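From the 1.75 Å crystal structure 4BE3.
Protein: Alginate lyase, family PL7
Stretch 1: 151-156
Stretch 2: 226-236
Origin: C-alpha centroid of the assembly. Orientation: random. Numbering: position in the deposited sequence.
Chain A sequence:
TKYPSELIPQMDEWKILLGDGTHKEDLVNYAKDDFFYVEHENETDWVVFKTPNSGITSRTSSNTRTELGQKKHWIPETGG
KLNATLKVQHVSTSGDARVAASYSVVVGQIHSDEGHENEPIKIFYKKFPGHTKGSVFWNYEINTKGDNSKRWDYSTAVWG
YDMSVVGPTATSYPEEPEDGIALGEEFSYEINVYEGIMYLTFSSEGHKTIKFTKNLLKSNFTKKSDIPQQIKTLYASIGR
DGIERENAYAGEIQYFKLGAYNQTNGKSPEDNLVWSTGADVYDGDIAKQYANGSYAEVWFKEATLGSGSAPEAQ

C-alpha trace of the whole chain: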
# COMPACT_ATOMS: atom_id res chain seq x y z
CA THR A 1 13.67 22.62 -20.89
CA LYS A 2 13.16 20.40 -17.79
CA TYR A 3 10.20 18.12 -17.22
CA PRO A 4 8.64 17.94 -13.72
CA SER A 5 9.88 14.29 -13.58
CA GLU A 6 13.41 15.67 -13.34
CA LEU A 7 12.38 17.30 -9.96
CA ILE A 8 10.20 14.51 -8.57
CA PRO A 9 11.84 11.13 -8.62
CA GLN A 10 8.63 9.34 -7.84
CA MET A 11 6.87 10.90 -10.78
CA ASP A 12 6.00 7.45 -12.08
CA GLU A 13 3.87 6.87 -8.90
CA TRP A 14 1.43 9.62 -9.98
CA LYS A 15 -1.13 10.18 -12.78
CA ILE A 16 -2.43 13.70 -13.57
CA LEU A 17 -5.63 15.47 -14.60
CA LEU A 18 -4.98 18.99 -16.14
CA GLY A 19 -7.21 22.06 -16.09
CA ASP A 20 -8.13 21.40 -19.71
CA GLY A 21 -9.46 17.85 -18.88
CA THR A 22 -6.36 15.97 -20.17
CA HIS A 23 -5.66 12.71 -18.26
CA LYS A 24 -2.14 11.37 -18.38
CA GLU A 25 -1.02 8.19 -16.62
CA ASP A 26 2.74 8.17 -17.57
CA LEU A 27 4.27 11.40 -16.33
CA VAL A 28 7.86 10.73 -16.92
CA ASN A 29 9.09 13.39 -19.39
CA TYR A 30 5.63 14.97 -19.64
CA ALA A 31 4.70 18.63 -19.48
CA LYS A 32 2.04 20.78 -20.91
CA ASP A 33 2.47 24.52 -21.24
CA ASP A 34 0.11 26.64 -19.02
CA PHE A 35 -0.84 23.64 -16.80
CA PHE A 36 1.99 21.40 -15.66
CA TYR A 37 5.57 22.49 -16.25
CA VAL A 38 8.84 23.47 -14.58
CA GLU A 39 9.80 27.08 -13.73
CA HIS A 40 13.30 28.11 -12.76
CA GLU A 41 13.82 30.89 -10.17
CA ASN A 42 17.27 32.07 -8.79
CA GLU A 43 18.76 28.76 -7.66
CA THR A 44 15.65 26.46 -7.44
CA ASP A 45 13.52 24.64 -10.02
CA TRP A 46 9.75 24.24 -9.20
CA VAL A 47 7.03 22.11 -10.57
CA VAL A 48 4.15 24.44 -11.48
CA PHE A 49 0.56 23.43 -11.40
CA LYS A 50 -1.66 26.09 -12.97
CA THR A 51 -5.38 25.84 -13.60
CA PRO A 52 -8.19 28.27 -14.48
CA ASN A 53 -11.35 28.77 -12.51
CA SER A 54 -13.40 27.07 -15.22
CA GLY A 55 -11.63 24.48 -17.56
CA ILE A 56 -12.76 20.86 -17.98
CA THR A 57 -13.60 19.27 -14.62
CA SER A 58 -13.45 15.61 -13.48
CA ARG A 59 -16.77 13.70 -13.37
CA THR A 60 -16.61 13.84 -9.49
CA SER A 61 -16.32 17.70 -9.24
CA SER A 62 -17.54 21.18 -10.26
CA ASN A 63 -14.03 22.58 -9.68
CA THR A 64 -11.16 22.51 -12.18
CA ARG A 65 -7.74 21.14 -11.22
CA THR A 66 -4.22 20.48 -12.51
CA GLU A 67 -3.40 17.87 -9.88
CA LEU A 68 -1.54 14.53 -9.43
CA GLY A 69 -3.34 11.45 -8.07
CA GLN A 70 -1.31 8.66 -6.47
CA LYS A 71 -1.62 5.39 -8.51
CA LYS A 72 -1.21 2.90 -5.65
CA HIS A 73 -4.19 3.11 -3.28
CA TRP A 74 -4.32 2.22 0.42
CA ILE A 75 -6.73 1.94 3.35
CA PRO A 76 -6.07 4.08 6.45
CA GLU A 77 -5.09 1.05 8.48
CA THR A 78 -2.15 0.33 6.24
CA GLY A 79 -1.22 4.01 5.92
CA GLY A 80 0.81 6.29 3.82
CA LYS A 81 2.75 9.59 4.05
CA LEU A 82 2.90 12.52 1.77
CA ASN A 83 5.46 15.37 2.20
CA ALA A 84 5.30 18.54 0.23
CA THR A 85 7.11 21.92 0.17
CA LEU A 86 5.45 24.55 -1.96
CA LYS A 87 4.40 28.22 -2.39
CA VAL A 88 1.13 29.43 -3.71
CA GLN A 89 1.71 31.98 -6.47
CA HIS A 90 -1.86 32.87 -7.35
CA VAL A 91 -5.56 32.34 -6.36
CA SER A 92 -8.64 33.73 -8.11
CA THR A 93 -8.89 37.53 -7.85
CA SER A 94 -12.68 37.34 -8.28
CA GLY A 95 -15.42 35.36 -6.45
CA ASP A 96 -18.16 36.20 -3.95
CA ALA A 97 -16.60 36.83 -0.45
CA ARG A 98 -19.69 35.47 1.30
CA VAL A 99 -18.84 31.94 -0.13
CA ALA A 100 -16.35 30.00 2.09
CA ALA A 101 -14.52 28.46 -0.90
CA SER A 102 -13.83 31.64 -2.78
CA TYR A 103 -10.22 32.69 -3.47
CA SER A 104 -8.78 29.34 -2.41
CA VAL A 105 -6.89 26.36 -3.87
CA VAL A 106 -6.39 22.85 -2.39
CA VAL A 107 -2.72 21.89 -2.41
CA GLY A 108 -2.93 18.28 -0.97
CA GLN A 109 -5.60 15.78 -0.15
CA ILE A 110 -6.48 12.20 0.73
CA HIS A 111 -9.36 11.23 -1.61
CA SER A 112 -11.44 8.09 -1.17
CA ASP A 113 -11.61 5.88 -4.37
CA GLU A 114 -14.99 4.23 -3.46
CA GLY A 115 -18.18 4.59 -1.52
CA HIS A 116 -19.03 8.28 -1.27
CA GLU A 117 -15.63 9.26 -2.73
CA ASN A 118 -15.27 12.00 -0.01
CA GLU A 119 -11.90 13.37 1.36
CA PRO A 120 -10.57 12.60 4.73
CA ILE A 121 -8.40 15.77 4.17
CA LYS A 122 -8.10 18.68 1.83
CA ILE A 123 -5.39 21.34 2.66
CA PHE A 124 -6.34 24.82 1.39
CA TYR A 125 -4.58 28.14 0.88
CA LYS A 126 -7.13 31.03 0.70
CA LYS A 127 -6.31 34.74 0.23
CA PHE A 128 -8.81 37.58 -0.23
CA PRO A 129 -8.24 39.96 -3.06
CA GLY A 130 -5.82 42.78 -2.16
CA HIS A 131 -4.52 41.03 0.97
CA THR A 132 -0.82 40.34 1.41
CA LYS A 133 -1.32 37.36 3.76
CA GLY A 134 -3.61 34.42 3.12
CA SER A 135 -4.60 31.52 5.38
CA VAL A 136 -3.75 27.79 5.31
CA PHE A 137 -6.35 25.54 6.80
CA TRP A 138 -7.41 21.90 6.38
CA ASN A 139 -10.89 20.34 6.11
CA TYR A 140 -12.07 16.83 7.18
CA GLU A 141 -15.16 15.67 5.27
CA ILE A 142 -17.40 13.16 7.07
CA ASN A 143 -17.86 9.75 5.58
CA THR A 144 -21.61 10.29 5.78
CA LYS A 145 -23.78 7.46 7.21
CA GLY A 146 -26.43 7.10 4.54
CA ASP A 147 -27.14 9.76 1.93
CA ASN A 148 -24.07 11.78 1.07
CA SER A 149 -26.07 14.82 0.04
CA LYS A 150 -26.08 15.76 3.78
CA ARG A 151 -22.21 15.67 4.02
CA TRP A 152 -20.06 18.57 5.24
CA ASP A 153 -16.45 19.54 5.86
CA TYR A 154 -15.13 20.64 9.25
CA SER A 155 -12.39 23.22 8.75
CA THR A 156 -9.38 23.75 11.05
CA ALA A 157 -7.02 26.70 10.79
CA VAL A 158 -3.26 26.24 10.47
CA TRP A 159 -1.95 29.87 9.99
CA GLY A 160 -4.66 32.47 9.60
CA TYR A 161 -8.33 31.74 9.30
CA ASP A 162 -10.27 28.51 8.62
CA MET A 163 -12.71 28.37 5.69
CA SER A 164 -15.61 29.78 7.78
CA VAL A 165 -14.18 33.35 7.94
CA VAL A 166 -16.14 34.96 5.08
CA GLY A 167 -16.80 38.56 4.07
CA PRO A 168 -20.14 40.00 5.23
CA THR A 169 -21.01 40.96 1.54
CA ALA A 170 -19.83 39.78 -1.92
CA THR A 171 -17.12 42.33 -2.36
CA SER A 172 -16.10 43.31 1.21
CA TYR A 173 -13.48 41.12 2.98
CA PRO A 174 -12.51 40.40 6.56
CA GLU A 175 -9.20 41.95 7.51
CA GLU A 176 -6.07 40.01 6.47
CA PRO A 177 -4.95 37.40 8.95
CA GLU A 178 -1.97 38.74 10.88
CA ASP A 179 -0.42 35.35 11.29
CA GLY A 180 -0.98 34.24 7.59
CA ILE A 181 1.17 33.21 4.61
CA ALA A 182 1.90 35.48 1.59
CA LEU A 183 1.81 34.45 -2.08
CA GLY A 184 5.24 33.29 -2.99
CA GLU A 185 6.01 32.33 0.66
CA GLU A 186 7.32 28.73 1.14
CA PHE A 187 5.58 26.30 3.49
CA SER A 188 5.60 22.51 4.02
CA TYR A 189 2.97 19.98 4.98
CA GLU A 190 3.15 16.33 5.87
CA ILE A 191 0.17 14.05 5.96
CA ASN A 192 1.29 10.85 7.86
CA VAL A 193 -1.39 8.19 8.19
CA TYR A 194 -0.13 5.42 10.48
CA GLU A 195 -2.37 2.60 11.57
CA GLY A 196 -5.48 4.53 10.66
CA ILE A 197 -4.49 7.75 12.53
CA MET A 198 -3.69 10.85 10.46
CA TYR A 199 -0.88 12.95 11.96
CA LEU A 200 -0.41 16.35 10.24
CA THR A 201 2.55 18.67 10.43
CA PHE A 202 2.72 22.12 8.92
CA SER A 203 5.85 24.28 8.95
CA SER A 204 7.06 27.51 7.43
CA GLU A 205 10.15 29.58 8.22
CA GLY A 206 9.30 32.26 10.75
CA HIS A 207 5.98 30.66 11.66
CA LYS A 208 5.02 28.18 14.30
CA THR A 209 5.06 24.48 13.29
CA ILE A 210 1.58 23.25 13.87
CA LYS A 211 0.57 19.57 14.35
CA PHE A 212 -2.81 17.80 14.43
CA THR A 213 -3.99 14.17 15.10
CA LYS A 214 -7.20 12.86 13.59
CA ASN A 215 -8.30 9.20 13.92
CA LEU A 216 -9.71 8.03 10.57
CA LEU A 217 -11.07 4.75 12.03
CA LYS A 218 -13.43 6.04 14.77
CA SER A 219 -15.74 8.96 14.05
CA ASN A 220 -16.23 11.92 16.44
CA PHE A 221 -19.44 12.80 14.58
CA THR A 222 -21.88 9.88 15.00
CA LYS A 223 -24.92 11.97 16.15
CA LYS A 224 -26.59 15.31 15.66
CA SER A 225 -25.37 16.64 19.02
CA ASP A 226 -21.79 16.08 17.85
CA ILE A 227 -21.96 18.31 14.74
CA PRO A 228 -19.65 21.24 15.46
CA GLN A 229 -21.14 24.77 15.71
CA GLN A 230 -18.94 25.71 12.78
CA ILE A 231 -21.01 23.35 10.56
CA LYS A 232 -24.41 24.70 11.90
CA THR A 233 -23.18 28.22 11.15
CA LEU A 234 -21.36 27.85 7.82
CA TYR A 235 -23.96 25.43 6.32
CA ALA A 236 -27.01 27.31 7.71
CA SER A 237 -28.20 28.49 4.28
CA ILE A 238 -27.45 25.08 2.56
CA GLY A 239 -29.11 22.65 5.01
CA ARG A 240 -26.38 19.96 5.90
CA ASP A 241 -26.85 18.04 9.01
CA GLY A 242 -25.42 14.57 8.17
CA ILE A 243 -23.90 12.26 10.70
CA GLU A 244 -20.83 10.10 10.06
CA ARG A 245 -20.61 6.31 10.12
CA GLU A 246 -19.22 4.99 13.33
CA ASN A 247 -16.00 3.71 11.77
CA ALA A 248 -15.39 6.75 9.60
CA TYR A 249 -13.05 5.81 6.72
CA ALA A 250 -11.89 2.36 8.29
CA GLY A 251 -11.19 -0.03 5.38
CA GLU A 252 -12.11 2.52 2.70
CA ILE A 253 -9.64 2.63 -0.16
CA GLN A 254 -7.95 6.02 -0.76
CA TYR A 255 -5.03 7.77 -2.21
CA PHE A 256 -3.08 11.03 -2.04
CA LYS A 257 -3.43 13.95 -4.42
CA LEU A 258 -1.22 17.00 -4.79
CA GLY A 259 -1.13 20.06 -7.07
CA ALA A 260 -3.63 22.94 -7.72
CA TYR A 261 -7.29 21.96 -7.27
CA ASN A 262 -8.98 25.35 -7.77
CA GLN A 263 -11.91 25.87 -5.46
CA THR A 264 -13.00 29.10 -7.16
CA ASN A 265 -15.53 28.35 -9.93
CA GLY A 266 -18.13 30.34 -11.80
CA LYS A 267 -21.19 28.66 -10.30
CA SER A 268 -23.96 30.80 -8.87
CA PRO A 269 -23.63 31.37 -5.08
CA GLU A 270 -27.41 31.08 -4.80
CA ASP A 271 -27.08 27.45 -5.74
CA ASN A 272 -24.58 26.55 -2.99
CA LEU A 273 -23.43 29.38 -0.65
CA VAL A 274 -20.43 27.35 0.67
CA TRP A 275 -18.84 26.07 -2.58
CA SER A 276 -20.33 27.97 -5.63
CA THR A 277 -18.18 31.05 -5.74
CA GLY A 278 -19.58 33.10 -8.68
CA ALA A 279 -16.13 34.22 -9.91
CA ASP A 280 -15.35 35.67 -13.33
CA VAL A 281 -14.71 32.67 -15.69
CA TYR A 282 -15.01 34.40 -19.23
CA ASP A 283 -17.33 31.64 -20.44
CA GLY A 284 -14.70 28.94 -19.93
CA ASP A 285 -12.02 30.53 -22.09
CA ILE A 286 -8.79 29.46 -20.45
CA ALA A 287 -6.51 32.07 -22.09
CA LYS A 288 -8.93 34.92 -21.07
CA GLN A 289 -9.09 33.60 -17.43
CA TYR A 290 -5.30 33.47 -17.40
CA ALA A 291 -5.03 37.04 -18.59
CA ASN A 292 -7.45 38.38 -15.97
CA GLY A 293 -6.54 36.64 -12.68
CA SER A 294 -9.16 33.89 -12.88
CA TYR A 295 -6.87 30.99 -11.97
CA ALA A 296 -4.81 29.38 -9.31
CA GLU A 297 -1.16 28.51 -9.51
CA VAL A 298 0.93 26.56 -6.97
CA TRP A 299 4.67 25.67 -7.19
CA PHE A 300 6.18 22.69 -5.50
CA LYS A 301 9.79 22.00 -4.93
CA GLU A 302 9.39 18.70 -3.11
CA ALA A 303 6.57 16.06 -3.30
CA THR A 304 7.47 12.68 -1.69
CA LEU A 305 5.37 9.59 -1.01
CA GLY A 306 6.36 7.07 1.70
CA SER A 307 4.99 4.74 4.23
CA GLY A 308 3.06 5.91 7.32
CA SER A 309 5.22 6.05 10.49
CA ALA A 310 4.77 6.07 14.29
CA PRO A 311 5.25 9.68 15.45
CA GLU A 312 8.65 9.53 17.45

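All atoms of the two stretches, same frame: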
# COMPACT_ATOMS: atom_id res chain seq x y z
N ARG A 151 -23.63 15.57 3.53
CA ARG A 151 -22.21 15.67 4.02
C ARG A 151 -21.79 17.08 4.36
O ARG A 151 -22.43 18.05 3.94
CB ARG A 151 -21.28 15.15 2.94
CG ARG A 151 -21.31 16.06 1.67
CD ARG A 151 -20.50 15.41 0.50
NE ARG A 151 -20.59 16.24 -0.72
CZ ARG A 151 -21.72 16.44 -1.41
NH1 ARG A 151 -22.88 15.93 -1.02
NH2 ARG A 151 -21.75 17.23 -2.46
N TRP A 152 -20.63 17.23 5.05
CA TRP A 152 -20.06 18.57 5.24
C TRP A 152 -18.59 18.34 5.57
O TRP A 152 -18.21 17.21 5.92
CB TRP A 152 -20.79 19.24 6.47
CG TRP A 152 -21.18 18.36 7.66
CD1 TRP A 152 -22.39 17.79 7.90
CD2 TRP A 152 -20.31 17.93 8.77
NE1 TRP A 152 -22.33 17.08 9.10
CE2 TRP A 152 -21.09 17.16 9.63
CE3 TRP A 152 -18.93 18.19 9.09
CZ2 TRP A 152 -20.61 16.64 10.84
CZ3 TRP A 152 -18.43 17.67 10.31
CH2 TRP A 152 -19.25 16.89 11.15
N ASP A 153 -17.87 19.45 5.53
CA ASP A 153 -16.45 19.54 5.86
C ASP A 153 -16.36 20.30 7.18
O ASP A 153 -17.09 21.28 7.40
CB ASP A 153 -15.72 20.41 4.86
CG ASP A 153 -15.35 19.71 3.56
OD1 ASP A 153 -16.03 18.75 3.10
OD2 ASP A 153 -14.36 20.18 2.94
N TYR A 154 -15.43 19.92 8.03
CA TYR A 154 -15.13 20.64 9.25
C TYR A 154 -13.74 21.21 9.07
O TYR A 154 -12.80 20.50 8.73
CB TYR A 154 -15.11 19.66 10.34
CG TYR A 154 -14.74 20.33 11.65
CD1 TYR A 154 -15.41 21.50 12.09
CD2 TYR A 154 -13.59 19.93 12.35
CE1 TYR A 154 -14.99 22.19 13.29
CE2 TYR A 154 -13.23 20.51 13.57
CZ TYR A 154 -13.92 21.63 14.03
OH TYR A 154 -13.48 22.18 15.17
N SER A 155 -13.60 22.55 9.15
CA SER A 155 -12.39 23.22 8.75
C SER A 155 -11.55 23.66 9.95
O SER A 155 -12.08 24.26 10.93
CB SER A 155 -12.81 24.53 7.92
OG SER A 155 -11.63 25.09 7.41
N THR A 156 -10.26 23.47 9.91
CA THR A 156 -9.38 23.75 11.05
C THR A 156 -8.26 24.64 10.60
O THR A 156 -7.49 24.28 9.63
CB THR A 156 -8.77 22.44 11.57
OG1 THR A 156 -9.82 21.66 12.16
CG2 THR A 156 -7.75 22.70 12.72
N ASP A 226 -23.21 15.96 18.14
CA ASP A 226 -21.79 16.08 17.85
C ASP A 226 -21.42 16.97 16.65
O ASP A 226 -20.24 17.25 16.46
CB ASP A 226 -21.18 14.70 17.54
CG ASP A 226 -21.18 13.75 18.74
OD1 ASP A 226 -20.82 14.17 19.85
OD2 ASP A 226 -21.54 12.57 18.54
N ILE A 227 -22.36 17.44 15.86
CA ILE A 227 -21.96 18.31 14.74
C ILE A 227 -21.37 19.60 15.28
O ILE A 227 -22.02 20.30 16.08
CB ILE A 227 -23.18 18.57 13.85
CG1 ILE A 227 -23.79 17.26 13.36
CG2 ILE A 227 -22.89 19.65 12.75
CD1 ILE A 227 -24.97 17.43 12.43
N PRO A 228 -20.17 19.98 14.90
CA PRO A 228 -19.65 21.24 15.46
C PRO A 228 -20.52 22.52 15.15
O PRO A 228 -21.15 22.65 14.12
CB PRO A 228 -18.28 21.41 14.77
CG PRO A 228 -17.87 20.02 14.39
CD PRO A 228 -19.18 19.30 14.05
N GLN A 229 -20.48 23.49 16.06
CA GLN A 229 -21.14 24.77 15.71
C GLN A 229 -20.68 25.38 14.43
O GLN A 229 -21.48 26.08 13.73
CB GLN A 229 -20.92 25.77 16.88
CG GLN A 229 -21.95 26.98 16.84
CD GLN A 229 -23.45 26.57 17.14
OE1 GLN A 229 -23.70 25.53 17.71
NE2 GLN A 229 -24.47 27.40 16.68
N GLN A 230 -19.39 25.15 14.00
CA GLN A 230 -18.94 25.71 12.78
C GLN A 230 -19.81 25.22 11.63
O GLN A 230 -20.03 26.02 10.70
CB GLN A 230 -17.46 25.25 12.48
CG GLN A 230 -16.98 25.84 11.12
CD GLN A 230 -15.59 25.23 10.76
OE1 GLN A 230 -14.48 25.61 11.39
NE2 GLN A 230 -15.65 24.21 9.97
N ILE A 231 -20.22 23.96 11.70
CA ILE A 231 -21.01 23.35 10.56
C ILE A 231 -22.43 24.02 10.60
O ILE A 231 -22.92 24.48 9.61
CB ILE A 231 -21.24 21.88 10.75
CG1 ILE A 231 -19.90 21.07 10.84
CG2 ILE A 231 -22.18 21.34 9.65
CD1 ILE A 231 -18.88 21.58 9.96
N LYS A 232 -22.99 24.12 11.80
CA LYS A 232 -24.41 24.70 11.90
C LYS A 232 -24.36 26.07 11.29
O LYS A 232 -25.32 26.51 10.56
CB LYS A 232 -24.81 24.86 13.36
CG LYS A 232 -24.56 23.54 14.05
CD LYS A 232 -25.71 22.56 14.20
CE LYS A 232 -25.80 22.23 15.72
NZ LYS A 232 -27.16 21.73 16.18
N THR A 233 -23.31 26.87 11.63
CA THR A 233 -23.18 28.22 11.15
C THR A 233 -22.86 28.26 9.63
O THR A 233 -23.54 28.97 8.85
CB THR A 233 -22.03 28.95 11.90
OG1 THR A 233 -22.52 29.08 13.25
CG2 THR A 233 -21.90 30.47 11.34
N LEU A 234 -21.79 27.60 9.23
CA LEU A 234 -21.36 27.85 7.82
C LEU A 234 -22.39 27.19 6.83
O LEU A 234 -22.58 27.74 5.72
CB LEU A 234 -20.05 27.18 7.65
CG LEU A 234 -19.34 27.49 6.29
CD1 LEU A 234 -19.32 29.05 6.15
CD2 LEU A 234 -17.94 26.94 6.38
N TYR A 235 -23.04 26.08 7.23
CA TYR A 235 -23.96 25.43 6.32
C TYR A 235 -25.41 25.90 6.56
O TYR A 235 -26.33 25.26 6.05
CB TYR A 235 -23.90 23.91 6.46
CG TYR A 235 -22.57 23.42 5.84
CD1 TYR A 235 -21.35 23.44 6.58
CD2 TYR A 235 -22.56 23.03 4.48
CE1 TYR A 235 -20.15 22.97 5.94
CE2 TYR A 235 -21.39 22.56 3.88
CZ TYR A 235 -20.25 22.48 4.62
OH TYR A 235 -19.10 22.07 4.02
N ALA A 236 -25.63 27.00 7.34
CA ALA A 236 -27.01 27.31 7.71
C ALA A 236 -27.85 27.66 6.43
O ALA A 236 -29.02 27.52 6.51
CB ALA A 236 -27.02 28.53 8.62
O HOH W 1 -16.75 23.71 4.95

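Packing of a short helix (229-234) against the start of a strand (153-156) in a family PL7 alginate lyase. The two elements run obliquely, their N-to-C directions 113° apart and their axes 8.5 Å apart at closest approach; the backbones come nearest where Tyr154 CA lies 6.6 Å from Ile231 CA. Pro228 occupies the N-cap position of the helix, and its carbonyl accepts a hydrogen bond from Ile231 N (2.9 Å to Pro228 O). The contact buries 464 Å², counting both sides.

Arg151 points its CA-to-CB bond away from the helix and takes no part. Trp152, by contrast, points toward it and has the largest area covered by the other stretch. With chi1 at 36°, the indole lies against the helix: Ile231 CG1 sits 3.8 Å from the centroid of the Trp152 six-membered ring and 21° off its normal, a CH-pi contact between an aliphatic group and an electron-rich face. On the same ring, Trp152 CE3 meets Ile231 CD1 at 3.5 Å, while the far side reaches the residues leading into the helix: Trp152 CH2 lies 3.8 Å from Pro228 CD, and Trp152 CZ2 4.1 Å from Ile227 CG1. The same residue also serves as the CH partner: Trp152 CB stands over the face of Tyr235, 4.0 Å from that ring's centroid.

At Asp153 the contact turns polar. The backbone Asp153 N donates a nearly straight hydrogen bond to Tyr235 OH (3.3 Å, 162°), tying the start of the strand to Tyr235, where the chain leaves helical phi/psi. Water 1 adds a second link, 3.0 Å from Tyr235 OH and donating a weak hydrogen bond to Asp153 O at 3.5 Å. Ile231 CD1 presses closely on that carbonyl, 3.1 Å from Asp153 O.

Tyr154 directs its CA-to-CB bond sideways, but with chi1 at 178° the end of the side chain comes nearer the helix. Pro228 CG lies over one face of its ring, 4.0 Å from the centroid, in a second proline-aromatic contact beside that with Trp152. Ile231 CD1 approaches the ring's edge, 4.1 Å from Tyr154 CD1, so this one methyl touches Trp152, Asp153 and Tyr154 in turn.

At Ser155 the extended side chain of Gln230 reaches the strand backbone: its amide is close to both polar main-chain atoms, with Ser155 N 2.8 Å from Gln230 NE2 and Ser155 O 2.8 Å from Gln230 OE1, although the amide is probably turned over in the model.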